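Pyruvate kinase (Toxoplasma gondii, PDB 3GG8) catalyses the last step of glycolysis, transferring the phosphoryl group of phosphoenolpyruvate to ADP to give pyruvate and ATP. Local coordinates at residues C[53-58]-C[88-93]; C[130-135]-C[188-193]; C[198-203]-C[229-234]; C[237-242]-C[250-255]; C[378-383]-C[397-402]. All coordinates share one frame; numbering follows the deposited sequence.

In the fold
The five contacts follow one another along the chain. Each closes its own loop before the next begins, so none nests or crosses. Interaction 1 joins helix 51-60 to the end of helix 74-90, both in the helical layer around the eight-stranded barrel. Interaction 2 closes a loop across the small beta domain that interrupts the barrel after strand 97-101. Interaction 3 ties the segment returning from that domain to the loop after strand 224-227. Interaction 4 packs the next helix on strand 251-256. Interactions 3 and 4 share helix 233-243 and touch, with Val230 N 3.0 Å from Lys255 O. Interaction 5 pairs two helices at the alpha/beta domain, its centre about 30 Å from that of interaction 4.

Interaction 1: residues C[53-58]-C[88-93]; sequences TLVKMI and MKQRPE
Val55 and Arg91 meet through two torsions. In Val55 one methyl, CG1, is anti to the backbone N (chi1 166°) and faces the other segment. In Arg91 the chain folds at chi2 (-77°), and this brings the guanidinium back over Val55. Val55 CG1 lies 3.4 Å from Arg91 NH2. It sits over one face of the group, offset toward the rim and 3.3 Å above the plane, with the two side chains crossing at about a right angle. The second methyl of Val55 serves Gln90: Val55 CG2 is 3.9 Å from Gln90 OE1 and also touches CB. One turn on, Ile58 CD1 packs against the aliphatic part of Arg91, 4.1 Å from CG.

The guanidinium is held in place by polar partners. Arg91 NH1 donates to Gln90 O at 2.8 Å. NH1 sits above the carbonyl plane, while the oxygen lies near the guanidinium plane. Arg91 NE forms a salt bridge with Asp59, the residue that follows segment 53-58. Val55 also touches Ala87, one turn earlier on helix 74-90. Both helices belong to the outer layer of the (beta/alpha)8 barrel.

No hydrogen bond links segments 53-58 and 88-93. The contact is van der Waals packing: one Val55 methyl on the guanidinium face, the other on Gln90, and Ile58 on the arginine's aliphatic part. The Gln90 carbonyl and the Asp59 carboxylate orient the guanidinium and probably offset its charge.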
# COMPACT_ATOMS: atom_id res chain seq x y z
N THR C 53 -24.62 11.32 44.36
CA THR C 53 -24.39 10.25 43.39
C THR C 53 -24.06 10.81 42.00
O THR C 53 -23.34 10.17 41.23
CB THR C 53 -25.50 9.14 43.38
OG1 THR C 53 -26.36 9.30 42.26
CG2 THR C 53 -26.33 9.14 44.65
N LEU C 54 -24.56 12.00 41.67
CA LEU C 54 -24.16 12.64 40.43
C LEU C 54 -22.66 12.95 40.43
O LEU C 54 -21.96 12.71 39.44
CB LEU C 54 -24.97 13.91 40.18
CG LEU C 54 -26.45 13.76 39.82
CD1 LEU C 54 -27.10 15.13 39.76
CD2 LEU C 54 -26.65 12.95 38.51
N VAL C 55 -22.17 13.47 41.55
CA VAL C 55 -20.74 13.71 41.72
C VAL C 55 -19.93 12.42 41.57
O VAL C 55 -18.96 12.38 40.81
CB VAL C 55 -20.44 14.40 43.07
CG1 VAL C 55 -18.96 14.34 43.39
CG2 VAL C 55 -20.92 15.84 43.03
N LYS C 56 -20.35 11.35 42.26
CA LYS C 56 -19.71 10.03 42.14
C LYS C 56 -19.74 9.51 40.70
O LYS C 56 -18.85 8.78 40.29
CB LYS C 56 -20.39 9.02 43.06
CG LYS C 56 -20.05 9.21 44.53
CD LYS C 56 -20.76 8.22 45.41
CE LYS C 56 -20.52 8.55 46.87
NZ LYS C 56 -21.10 7.52 47.77
N MET C 57 -20.77 9.90 39.96
CA MET C 57 -20.89 9.51 38.56
C MET C 57 -19.96 10.30 37.67
O MET C 57 -19.43 9.75 36.71
CB MET C 57 -22.33 9.63 38.10
CG MET C 57 -23.16 8.47 38.59
SD MET C 57 -24.90 8.73 38.42
CE MET C 57 -25.15 8.61 36.66
N ILE C 58 -19.74 11.58 37.98
CA ILE C 58 -18.73 12.35 37.28
C ILE C 58 -17.36 11.67 37.43
O ILE C 58 -16.66 11.45 36.43
CB ILE C 58 -18.63 13.80 37.78
CG1 ILE C 58 -19.91 14.58 37.46
CG2 ILE C 58 -17.38 14.49 37.19
CD1 ILE C 58 -19.99 15.91 38.16
N MET C 88 -21.74 19.93 39.50
CA MET C 88 -20.67 20.61 38.78
C MET C 88 -19.98 21.68 39.62
O MET C 88 -18.86 22.07 39.31
CB MET C 88 -21.20 21.22 37.48
CG MET C 88 -21.52 20.18 36.38
SD MET C 88 -22.19 20.94 34.87
CE MET C 88 -20.88 22.08 34.44
N LYS C 89 -20.65 22.16 40.67
CA LYS C 89 -20.02 23.12 41.57
C LYS C 89 -18.97 22.43 42.44
O LYS C 89 -17.97 23.04 42.82
CB LYS C 89 -21.07 23.84 42.42
CG LYS C 89 -21.69 25.00 41.69
CD LYS C 89 -22.97 25.48 42.33
CE LYS C 89 -23.41 26.78 41.69
NZ LYS C 89 -24.89 26.88 41.56
N GLN C 90 -19.20 21.15 42.70
CA GLN C 90 -18.28 20.31 43.47
C GLN C 90 -17.13 19.80 42.60
O GLN C 90 -16.09 19.41 43.11
CB GLN C 90 -19.03 19.13 44.08
CG GLN C 90 -20.16 19.54 45.02
CD GLN C 90 -20.52 18.46 46.00
OE1 GLN C 90 -19.71 17.59 46.32
NE2 GLN C 90 -21.75 18.51 46.51
N ARG C 91 -17.35 19.80 41.28
CA ARG C 91 -16.35 19.42 40.29
C ARG C 91 -16.25 20.53 39.24
O ARG C 91 -16.89 20.46 38.19
CB ARG C 91 -16.73 18.09 39.63
CG ARG C 91 -16.81 16.90 40.58
CD ARG C 91 -15.44 16.38 40.99
NE ARG C 91 -15.52 15.32 41.99
CZ ARG C 91 -15.58 15.51 43.31
NH1 ARG C 91 -15.57 16.74 43.83
NH2 ARG C 91 -15.65 14.47 44.12
N PRO C 92 -15.45 21.58 39.54
CA PRO C 92 -15.40 22.75 38.67
C PRO C 92 -14.70 22.48 37.34
O PRO C 92 -14.79 23.30 36.42
CB PRO C 92 -14.62 23.78 39.49
CG PRO C 92 -14.49 23.20 40.86
CD PRO C 92 -14.55 21.73 40.70
N GLU C 93 -14.04 21.33 37.22
CA GLU C 93 -13.34 21.02 35.98
C GLU C 93 -14.18 20.24 34.98
O GLU C 93 -13.85 20.20 33.80
CB GLU C 93 -12.01 20.32 36.24
CG GLU C 93 -10.93 21.31 36.65
CD GLU C 93 -9.67 20.65 37.16
OE1 GLU C 93 -9.49 19.43 36.93
OE2 GLU C 93 -8.86 21.36 37.79

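Interaction 2: residues C[130-135]-C[188-193]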
# COMPACT_ATOMS: atom_id res chain seq x y z
N THR C 130 -59.79 0.90 15.17
CA THR C 130 -59.34 2.28 15.24
C THR C 130 -60.12 3.11 16.30
O THR C 130 -59.68 4.19 16.69
CB THR C 130 -59.40 2.92 13.81
OG1 THR C 130 -58.17 2.68 13.11
CG2 THR C 130 -59.66 4.43 13.86
N ASP C 131 -61.27 2.61 16.75
CA ASP C 131 -62.05 3.26 17.83
C ASP C 131 -61.38 3.02 19.18
O ASP C 131 -61.47 1.92 19.74
CB ASP C 131 -63.51 2.77 17.85
CG ASP C 131 -64.37 3.46 18.92
OD1 ASP C 131 -65.56 3.10 19.04
OD2 ASP C 131 -63.88 4.34 19.64
N TYR C 132 -60.72 4.05 19.71
CA TYR C 132 -59.90 3.90 20.90
C TYR C 132 -60.72 3.83 22.18
O TYR C 132 -60.19 3.51 23.24
CB TYR C 132 -58.80 4.98 20.96
CG TYR C 132 -57.61 4.59 21.83
CD1 TYR C 132 -56.73 3.58 21.42
CD2 TYR C 132 -57.36 5.21 23.05
CE1 TYR C 132 -55.64 3.21 22.20
CE2 TYR C 132 -56.26 4.84 23.85
CZ TYR C 132 -55.42 3.84 23.41
OH TYR C 132 -54.33 3.46 24.18
N ASN C 133 -62.03 4.08 22.07
CA ASN C 133 -62.99 3.90 23.17
C ASN C 133 -63.38 2.43 23.40
O ASN C 133 -63.95 2.09 24.43
CB ASN C 133 -64.26 4.71 22.91
CG ASN C 133 -64.06 6.21 23.08
OD1 ASN C 133 -63.09 6.67 23.70
ND2 ASN C 133 -64.97 6.99 22.52
N LEU C 134 -63.10 1.59 22.40
CA LEU C 134 -63.45 0.18 22.43
C LEU C 134 -62.70 -0.52 23.55
O LEU C 134 -61.47 -0.48 23.61
CB LEU C 134 -63.12 -0.47 21.06
CG LEU C 134 -63.54 -1.87 20.57
CD1 LEU C 134 -63.01 -3.00 21.45
CD2 LEU C 134 -65.04 -1.98 20.35
N ILE C 135 -63.45 -1.13 24.46
CA ILE C 135 -62.89 -1.93 25.54
C ILE C 135 -62.61 -3.33 24.99
O ILE C 135 -63.54 -4.05 24.61
CB ILE C 135 -63.85 -1.99 26.77
CG1 ILE C 135 -64.20 -0.57 27.28
CG2 ILE C 135 -63.29 -2.89 27.87
CD1 ILE C 135 -62.99 0.31 27.67
N GLY C 188 -51.08 -7.33 28.30
CA GLY C 188 -51.84 -6.40 29.13
C GLY C 188 -52.36 -5.26 28.28
O GLY C 188 -52.30 -5.32 27.05
N GLU C 189 -52.90 -4.24 28.93
CA GLU C 189 -53.51 -3.11 28.22
C GLU C 189 -52.57 -1.93 28.06
O GLU C 189 -51.63 -1.76 28.85
CB GLU C 189 -54.83 -2.68 28.88
CG GLU C 189 -54.81 -2.52 30.39
CD GLU C 189 -56.17 -2.08 30.93
OE1 GLU C 189 -56.21 -1.41 31.97
OE2 GLU C 189 -57.20 -2.39 30.30
N ARG C 190 -52.84 -1.13 27.03
CA ARG C 190 -52.01 0.04 26.69
C ARG C 190 -50.53 -0.32 26.55
O ARG C 190 -49.66 0.31 27.16
CB ARG C 190 -52.19 1.17 27.70
CG ARG C 190 -53.59 1.36 28.20
CD ARG C 190 -53.75 2.75 28.74
NE ARG C 190 -53.86 3.71 27.64
CZ ARG C 190 -53.11 4.80 27.52
NH1 ARG C 190 -53.28 5.60 26.47
NH2 ARG C 190 -52.19 5.09 28.43
N LYS C 191 -50.26 -1.34 25.75
CA LYS C 191 -48.89 -1.70 25.42
C LYS C 191 -48.46 -1.02 24.13
O LYS C 191 -49.28 -0.73 23.25
CB LYS C 191 -48.76 -3.21 25.30
CG LYS C 191 -49.11 -3.97 26.53
CD LYS C 191 -48.32 -3.52 27.73
CE LYS C 191 -48.58 -4.43 28.92
NZ LYS C 191 -48.64 -3.64 30.18
N ASN C 192 -47.15 -0.78 24.01
CA ASN C 192 -46.59 -0.23 22.78
C ASN C 192 -46.76 -1.17 21.57
O ASN C 192 -46.86 -2.39 21.70
CB ASN C 192 -45.12 0.17 22.97
CG ASN C 192 -44.21 -1.02 23.29
OD1 ASN C 192 -44.45 -2.16 22.86
ND2 ASN C 192 -43.13 -0.74 24.04
N MET C 193 -46.80 -0.55 20.40
CA MET C 193 -46.93 -1.26 19.14
C MET C 193 -45.85 -0.80 18.16
O MET C 193 -45.44 0.36 18.14
CB MET C 193 -48.33 -1.06 18.55
CG MET C 193 -49.44 -1.64 19.43
SD MET C 193 -51.12 -1.35 18.83
CE MET C 193 -51.11 -2.20 17.25
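Tyr132 and Arg190 meet on the small beta domain inserted in the pyruvate kinase barrel, each in a loop between strands. Tyr132 sits in a type I beta turn from Asp131 to Leu134, closed by Leu134 N on Asp131 O at 3.1 Å. An Asx turn overlaps it: Asp131 OD2 accepts from Asn133 N, which lies above the carboxylate plane. This local bonding probably steadies the backbone from which the tyrosine extends.

From CB, the Tyr132 side chain heads toward segment 188-193, its chi1 of -157° swinging the ring out on the far side from the backbone N. On the way the side chain touches Ser144. Contact with Arg190 starts at the ring: Tyr132 CE2 is 4.0 Å from Arg190 NH1. CZ is about as far from the same nitrogen. Arg190 NH1 approaches the ring at its edge, near its plane. The ring and guanidinium planes stand 75° apart, so the groups do not stack.

At the tip, OH has a firmer partner outside the two segments: it hydrogen-bonds to the carbonyl oxygen of Thr109. The loop of Arg190 is itself tied to that region by backbone bonds of Arg190 with Gly110 and Lys191 with Thr109. Arg190 NE comes within 3.5 Å of Tyr132 OH without bonding to it. The arginine's one bond to the tyrosine is weak. Arg190 NH1 donates to Tyr132 OH at 3.3 Å, and the N-H points off line, at 134°.

Interaction 3: residues C[198-203]-C[229-234]; sequences VKVQLP and FVQSAD
Gln231 OE1 is gripped by two donors. Val200 N donates to Gln231 OE1 across the contact at 3.1 Å; Asn258 ND2 is the other donor. The site lies where the chain comes back from the inserted beta domain to the (beta/alpha)8 barrel, beside the loop that follows barrel strand 224-227. The same amide also uses its nitrogen: Gln231 NE2 donates to Val200 O at 2.9 Å. Both ends of the Gln231 amide therefore hold the backbone of a single residue, much as a neighbouring strand would. Both bonds are well aimed, with N-H angles of 167° and 160°, and each uses a lone pair in the carbonyl plane. Together they fix the rotation of the amide and satisfy polar groups of the buried Val200.

The extended Gln231 side chain runs obliquely past Lys199. There Lys199 CE lies 3.8 Å from Gln231 NE2, and Gln231 OE1 touches Lys199 CA. Lys199 and Gln231 both touch Glu260 of helix 259-263. On the apolar side, Val200 CG2 rests 3.8 Å from Phe229 CE2 and equally near CZ, with the side chains crossing at about a right angle.

Beyond Val200 the chain makes an inverse gamma turn centred on Gln201, in which Leu202 N gives Val200 O a weak second bond. A water extends the link. It donates to Leu202 O at 2.7 Å and weakly accepts from Gln231 NE2 at 3.3 Å.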
# COMPACT_ATOMS: atom_id res chain seq x y z
N VAL C 198 -43.11 -0.13 7.90
CA VAL C 198 -44.22 0.80 7.63
C VAL C 198 -43.95 2.18 8.24
O VAL C 198 -43.64 2.29 9.43
CB VAL C 198 -45.59 0.24 8.16
CG1 VAL C 198 -46.70 1.28 8.04
CG2 VAL C 198 -45.99 -1.01 7.42
N LYS C 199 -44.05 3.22 7.42
CA LYS C 199 -43.90 4.59 7.91
C LYS C 199 -45.05 4.98 8.85
O LYS C 199 -46.22 4.76 8.54
CB LYS C 199 -43.77 5.56 6.72
CG LYS C 199 -44.04 7.02 7.06
CD LYS C 199 -43.26 8.01 6.19
CE LYS C 199 -43.06 9.31 6.96
NZ LYS C 199 -41.98 10.19 6.40
N VAL C 200 -44.72 5.54 10.01
CA VAL C 200 -45.75 5.97 10.97
C VAL C 200 -46.18 7.40 10.64
O VAL C 200 -45.36 8.31 10.65
CB VAL C 200 -45.28 5.84 12.43
CG1 VAL C 200 -46.37 6.29 13.39
CG2 VAL C 200 -44.86 4.39 12.74
N GLN C 201 -47.46 7.58 10.33
CA GLN C 201 -48.00 8.86 9.88
C GLN C 201 -48.35 9.77 11.05
O GLN C 201 -49.45 10.33 11.12
CB GLN C 201 -49.22 8.67 8.98
CG GLN C 201 -48.95 7.98 7.65
CD GLN C 201 -50.23 7.67 6.87
OE1 GLN C 201 -51.15 8.51 6.79
NE2 GLN C 201 -50.30 6.47 6.29
N LEU C 202 -47.39 9.93 11.95
CA LEU C 202 -47.53 10.80 13.12
C LEU C 202 -46.36 11.76 13.14
O LEU C 202 -45.24 11.38 12.75
CB LEU C 202 -47.53 9.96 14.40
CG LEU C 202 -48.66 8.95 14.59
CD1 LEU C 202 -48.45 8.20 15.87
CD2 LEU C 202 -50.04 9.64 14.56
N PRO C 203 -46.60 13.01 13.57
CA PRO C 203 -45.55 14.01 13.69
C PRO C 203 -44.45 13.55 14.64
O PRO C 203 -44.72 13.11 15.75
CB PRO C 203 -46.29 15.24 14.27
CG PRO C 203 -47.58 14.75 14.80
CD PRO C 203 -47.93 13.57 13.93
N PHE C 229 -37.36 8.72 17.17
CA PHE C 229 -38.10 8.23 16.00
C PHE C 229 -38.01 9.14 14.76
O PHE C 229 -39.04 9.47 14.15
CB PHE C 229 -39.58 8.00 16.38
CG PHE C 229 -40.22 6.85 15.65
CD1 PHE C 229 -40.00 5.54 16.06
CD2 PHE C 229 -41.07 7.07 14.58
CE1 PHE C 229 -40.61 4.46 15.40
CE2 PHE C 229 -41.68 5.99 13.92
CZ PHE C 229 -41.44 4.70 14.33
N VAL C 230 -36.81 9.56 14.37
CA VAL C 230 -36.68 10.41 13.19
C VAL C 230 -36.84 9.57 11.92
O VAL C 230 -36.15 8.55 11.75
CB VAL C 230 -35.37 11.22 13.17
CG1 VAL C 230 -35.14 11.82 11.78
CG2 VAL C 230 -35.41 12.32 14.22
N GLN C 231 -37.76 9.98 11.06
CA GLN C 231 -38.10 9.19 9.88
C GLN C 231 -37.61 9.79 8.56
O GLN C 231 -37.55 9.07 7.55
CB GLN C 231 -39.61 8.95 9.83
CG GLN C 231 -40.10 7.99 10.89
CD GLN C 231 -41.52 7.55 10.65
OE1 GLN C 231 -41.79 6.36 10.45
NE2 GLN C 231 -42.46 8.50 10.67
N SER C 232 -37.26 11.08 8.57
CA SER C 232 -36.76 11.77 7.36
C SER C 232 -35.97 13.03 7.72
O SER C 232 -36.12 13.57 8.81
CB SER C 232 -37.93 12.16 6.46
OG SER C 232 -38.51 13.38 6.90
N ALA C 233 -35.15 13.51 6.79
CA ALA C 233 -34.33 14.70 7.06
C ALA C 233 -35.16 15.99 7.22
O ALA C 233 -34.68 16.94 7.82
CB ALA C 233 -33.26 14.86 6.00
N ASP C 234 -36.38 16.01 6.69
CA ASP C 234 -37.32 17.11 6.98
C ASP C 234 -37.63 17.25 8.47
O ASP C 234 -37.97 18.34 8.94
CB ASP C 234 -38.64 16.93 6.24
CG ASP C 234 -38.52 17.19 4.76
OD1 ASP C 234 -39.19 16.47 4.00
OD2 ASP C 234 -37.77 18.12 4.36
O HOH W 1 -43.90 11.49 10.46

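Interaction 4: residues C[237-242]-C[250-255]; sequences RYIRGL and IRIIPK
Ile252 CD1 makes the closest contacts with the helix. This methyl presses between Ile239 and Arg240. Ile252 CD1 lies 3.6 Å from Arg240 N and 3.8 Å from Arg240 CB, so it touches the helix backbone as well as its side chains. Ile239 flanks it through its branch methyl: Ile239 CG2 is 3.9 Å from Ile252 CD1. The Ile252 side chain gets there by an extended course. CG1 points away from the carbonyl carbon (chi1 -55°), and CD1 is anti to CA (chi2 171°).

Arg240 also folds over the same methyl. Its chain bends at chi3 (-72°), and one face of the guanidinium covers Ile252 CD1 off centre, near the rim. This holds for one of two modelled conformers of Arg240, so the cover is less certain than the packing at the backbone.

The next shell sets these groups in place. In this conformer Arg240 NH2 hydrogen-bonds to Glu271 O, while NH1 makes a long, weak ion pair with Asp273. The Asp273 carboxylate also accepts from Ile252 N, so one residue is linked to both sides of the contact. Val236 and Leu243 of the same helix touch Ile252, and Ile239 reaches Ala227 on strand 224-227. No hydrogen bond joins the two segments directly.

Ile239 and Ile252, with Val236 and Leu243, contribute to the layer between helix 233-243 and strand 251-256. This is the apolar seam of a beta-alpha-beta unit, made by strand 224-227, the helix and strand 251-256, within the (beta/alpha)8 barrel of pyruvate kinase.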
# COMPACT_ATOMS: atom_id res chain seq x y z
N ARG C 237 -34.50 19.29 9.67
CA ARG C 237 -34.65 20.67 9.20
C ARG C 237 -35.72 21.41 10.01
O ARG C 237 -35.60 22.62 10.28
CB ARG C 237 -34.99 20.71 7.69
CG ARG C 237 -33.83 20.28 6.79
CD ARG C 237 -34.08 20.51 5.31
NE ARG C 237 -34.76 19.39 4.67
CZ ARG C 237 -34.17 18.28 4.22
NH1 ARG C 237 -32.86 18.10 4.31
NH2 ARG C 237 -34.90 17.33 3.67
N TYR C 238 -36.76 20.68 10.38
CA TYR C 238 -37.86 21.23 11.16
C TYR C 238 -37.42 21.66 12.55
O TYR C 238 -37.72 22.77 12.98
CB TYR C 238 -39.04 20.24 11.23
CG TYR C 238 -40.16 20.77 12.07
CD1 TYR C 238 -40.85 21.92 11.71
CD2 TYR C 238 -40.52 20.13 13.26
CE1 TYR C 238 -41.88 22.43 12.50
CE2 TYR C 238 -41.53 20.63 14.06
CZ TYR C 238 -42.21 21.77 13.68
OH TYR C 238 -43.21 22.25 14.49
N ILE C 239 -36.67 20.78 13.25
CA ILE C 239 -36.11 21.14 14.55
C ILE C 239 -35.14 22.34 14.47
O ILE C 239 -35.19 23.24 15.32
CB ILE C 239 -35.43 19.96 15.25
CG1 ILE C 239 -36.42 18.80 15.42
CG2 ILE C 239 -34.89 20.41 16.62
CD1 ILE C 239 -35.79 17.45 15.43
N ARG C 240 -34.27 22.35 13.45
CA ARG C 240 -33.32 23.45 13.28
C ARG C 240 -34.01 24.81 13.10
O ARG C 240 -33.56 25.81 13.66
CB ARG C 240 -32.37 23.17 12.12
CG ARG C 240 -31.29 24.22 11.96
CD ARG C 240 -30.13 23.70 11.16
NE ARG C 240 -29.33 22.71 11.88
CZ ARG C 240 -29.21 21.44 11.52
NH1 ARG C 240 -28.45 20.62 12.24
NH2 ARG C 240 -29.83 21.00 10.43
N GLY C 241 -35.09 24.85 12.33
CA GLY C 241 -35.84 26.09 12.15
C GLY C 241 -36.59 26.47 13.40
O GLY C 241 -36.74 27.66 13.73
N LEU C 242 -37.08 25.45 14.11
CA LEU C 242 -37.73 25.61 15.41
C LEU C 242 -36.77 26.25 16.41
O LEU C 242 -37.14 27.21 17.08
CB LEU C 242 -38.15 24.25 15.93
CG LEU C 242 -39.46 23.99 16.64
CD1 LEU C 242 -40.64 24.53 15.81
CD2 LEU C 242 -39.59 22.49 16.88
N ILE C 250 -27.45 24.87 20.06
CA ILE C 250 -27.95 23.53 20.35
C ILE C 250 -27.77 22.61 19.14
O ILE C 250 -28.03 22.99 18.00
CB ILE C 250 -29.43 23.56 20.86
CG1 ILE C 250 -29.53 24.39 22.13
CG2 ILE C 250 -29.95 22.15 21.12
CD1 ILE C 250 -30.94 24.60 22.59
N ARG C 251 -27.26 21.42 19.42
CA ARG C 251 -26.96 20.45 18.39
C ARG C 251 -28.05 19.35 18.34
O ARG C 251 -28.59 18.97 19.38
CB ARG C 251 -25.57 19.86 18.62
CG ARG C 251 -24.42 20.89 18.47
CD ARG C 251 -24.42 21.60 17.11
NE ARG C 251 -23.54 22.78 17.06
CZ ARG C 251 -23.96 24.03 17.23
NH1 ARG C 251 -25.25 24.27 17.45
NH2 ARG C 251 -23.10 25.05 17.19
N ILE C 252 -28.36 18.89 17.13
CA ILE C 252 -29.46 17.95 16.89
C ILE C 252 -28.95 16.53 16.68
O ILE C 252 -28.09 16.30 15.82
CB ILE C 252 -30.33 18.41 15.68
CG1 ILE C 252 -30.83 19.84 15.90
CG2 ILE C 252 -31.55 17.48 15.46
CD1 ILE C 252 -31.50 20.44 14.68
N ILE C 253 -29.47 15.59 17.46
CA ILE C 253 -29.04 14.18 17.42
C ILE C 253 -30.23 13.27 17.13
O ILE C 253 -30.87 12.77 18.05
CB ILE C 253 -28.36 13.72 18.75
CG1 ILE C 253 -27.20 14.64 19.16
CG2 ILE C 253 -27.94 12.24 18.67
CD1 ILE C 253 -25.97 14.61 18.20
N PRO C 254 -30.56 13.06 15.84
CA PRO C 254 -31.68 12.19 15.50
C PRO C 254 -31.49 10.76 16.01
O PRO C 254 -30.37 10.23 15.97
CB PRO C 254 -31.69 12.20 13.97
CG PRO C 254 -30.97 13.43 13.59
CD PRO C 254 -29.93 13.62 14.64
N LYS C 255 -32.57 10.18 16.51
CA LYS C 255 -32.59 8.79 16.94
C LYS C 255 -33.15 7.92 15.80
O LYS C 255 -34.24 8.18 15.27
CB LYS C 255 -33.43 8.63 18.22
CG LYS C 255 -32.77 9.22 19.47
CD LYS C 255 -33.71 9.34 20.67
CE LYS C 255 -34.17 8.00 21.18
NZ LYS C 255 -34.99 8.23 22.41

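Interaction 5: residues C[378-383]-C[397-402]; sequences ALYRAM and VARAAV
Tyr380 and Val402 form the tight part of a contact in which helix 376-384 packs nearly antiparallel against helix 393-407 of the alpha/beta domain of pyruvate kinase. The N-to-C directions of the two short segments make 159°, and their axes come no closer than 11.9 Å. Tyr380 spans the gap with its ring, which a chi1 of 173° sends toward helix 393-407.

Tyr380 CD1 lies 3.7 Å from Val402 CG1, and Tyr380 CE1 is 4.1 Å from Val402 CB. The valine meets the ring obliquely. Farther along, Tyr380 CE1 comes 3.9 Å from Arg399 O. The close approach of the Tyr380 hydroxyl to the Arg399 side chain is doubtful. The hydroxyl has a polar partner in Glu403, one turn after Arg399, and hydrogen-bonds to its OE2. The Tyr380 ring also meets that of Tyr429.

The side of Met383 is looser. Its CB points toward helix 393-407, but the end of the side chain leads away and touches Tyr429 instead. Helix 393-407 has a further neighbour: Arg399 and Ala400 pack on Cys407 and Thr404 of the second subunit. The Arg399 guanidinium stands almost square to the Tyr380 ring. Arg399 NH1 hydrogen-bonds to Tyr429 OH, and the approach of Arg399 NH1 to Met383 O remains a long 4.2 Å.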
# COMPACT_ATOMS: atom_id res chain seq x y z
N ALA C 378 -4.01 1.32 11.60
CA ALA C 378 -4.92 0.74 10.61
C ALA C 378 -6.30 1.42 10.58
O ALA C 378 -7.05 1.27 9.62
CB ALA C 378 -5.06 -0.77 10.83
N LEU C 379 -6.63 2.15 11.64
CA LEU C 379 -7.84 2.96 11.64
C LEU C 379 -7.58 4.28 10.91
O LEU C 379 -8.41 4.73 10.12
CB LEU C 379 -8.31 3.23 13.07
CG LEU C 379 -9.80 2.98 13.37
CD1 LEU C 379 -10.06 3.20 14.86
CD2 LEU C 379 -10.75 3.84 12.51
N TYR C 380 -6.41 4.87 11.17
CA TYR C 380 -6.00 6.10 10.50
C TYR C 380 -5.93 5.93 8.97
O TYR C 380 -6.44 6.78 8.23
CB TYR C 380 -4.66 6.61 11.04
CG TYR C 380 -4.14 7.77 10.23
CD1 TYR C 380 -4.66 9.05 10.42
CD2 TYR C 380 -3.18 7.59 9.24
CE1 TYR C 380 -4.21 10.13 9.66
CE2 TYR C 380 -2.72 8.65 8.48
CZ TYR C 380 -3.25 9.91 8.70
OH TYR C 380 -2.81 10.98 7.95
N ARG C 381 -5.31 4.84 8.51
CA ARG C 381 -5.18 4.56 7.08
C ARG C 381 -6.51 4.14 6.44
O ARG C 381 -6.71 4.33 5.24
CB ARG C 381 -4.08 3.53 6.81
N ALA C 382 -7.41 3.58 7.25
CA ALA C 382 -8.77 3.24 6.82
C ALA C 382 -9.61 4.49 6.53
O ALA C 382 -10.43 4.49 5.61
CB ALA C 382 -9.47 2.36 7.85
N MET C 383 -9.39 5.53 7.33
CA MET C 383 -10.03 6.84 7.13
C MET C 383 -9.45 7.61 5.94
O MET C 383 -10.14 8.41 5.31
CB MET C 383 -9.94 7.68 8.40
CG MET C 383 -11.00 8.76 8.52
SD MET C 383 -12.70 8.15 8.59
CE MET C 383 -12.71 7.14 10.07
N VAL C 397 -4.69 19.35 7.39
CA VAL C 397 -3.87 19.73 8.54
C VAL C 397 -4.17 18.85 9.76
O VAL C 397 -3.26 18.44 10.46
CB VAL C 397 -4.02 21.25 8.87
CG1 VAL C 397 -3.28 21.65 10.14
CG2 VAL C 397 -3.49 22.07 7.71
N ALA C 398 -5.45 18.52 9.97
CA ALA C 398 -5.83 17.61 11.04
C ALA C 398 -5.15 16.25 10.84
O ALA C 398 -4.51 15.71 11.76
CB ALA C 398 -7.32 17.47 11.12
N ARG C 399 -5.27 15.73 9.63
CA ARG C 399 -4.58 14.54 9.17
C ARG C 399 -3.04 14.60 9.33
O ARG C 399 -2.42 13.64 9.78
CB ARG C 399 -4.97 14.32 7.71
CG ARG C 399 -4.43 13.08 7.07
CD ARG C 399 -4.91 12.96 5.63
NE ARG C 399 -6.34 12.64 5.53
CZ ARG C 399 -6.98 12.36 4.39
NH1 ARG C 399 -8.28 12.08 4.40
NH2 ARG C 399 -6.32 12.37 3.24
N ALA C 400 -2.42 15.72 8.94
CA ALA C 400 -0.97 15.88 9.09
C ALA C 400 -0.57 15.84 10.57
O ALA C 400 0.48 15.29 10.93
CB ALA C 400 -0.50 17.17 8.44
N ALA C 401 -1.43 16.43 11.41
CA ALA C 401 -1.24 16.49 12.86
C ALA C 401 -1.18 15.09 13.49
O ALA C 401 -0.26 14.79 14.24
CB ALA C 401 -2.34 17.30 13.48
N VAL C 402 -2.16 14.25 13.17
CA VAL C 402 -2.21 12.87 13.63
C VAL C 402 -0.95 12.09 13.19
O VAL C 402 -0.27 11.47 14.02
CB VAL C 402 -3.51 12.19 13.14
CG1 VAL C 402 -3.56 10.72 13.56
CG2 VAL C 402 -4.73 12.95 13.66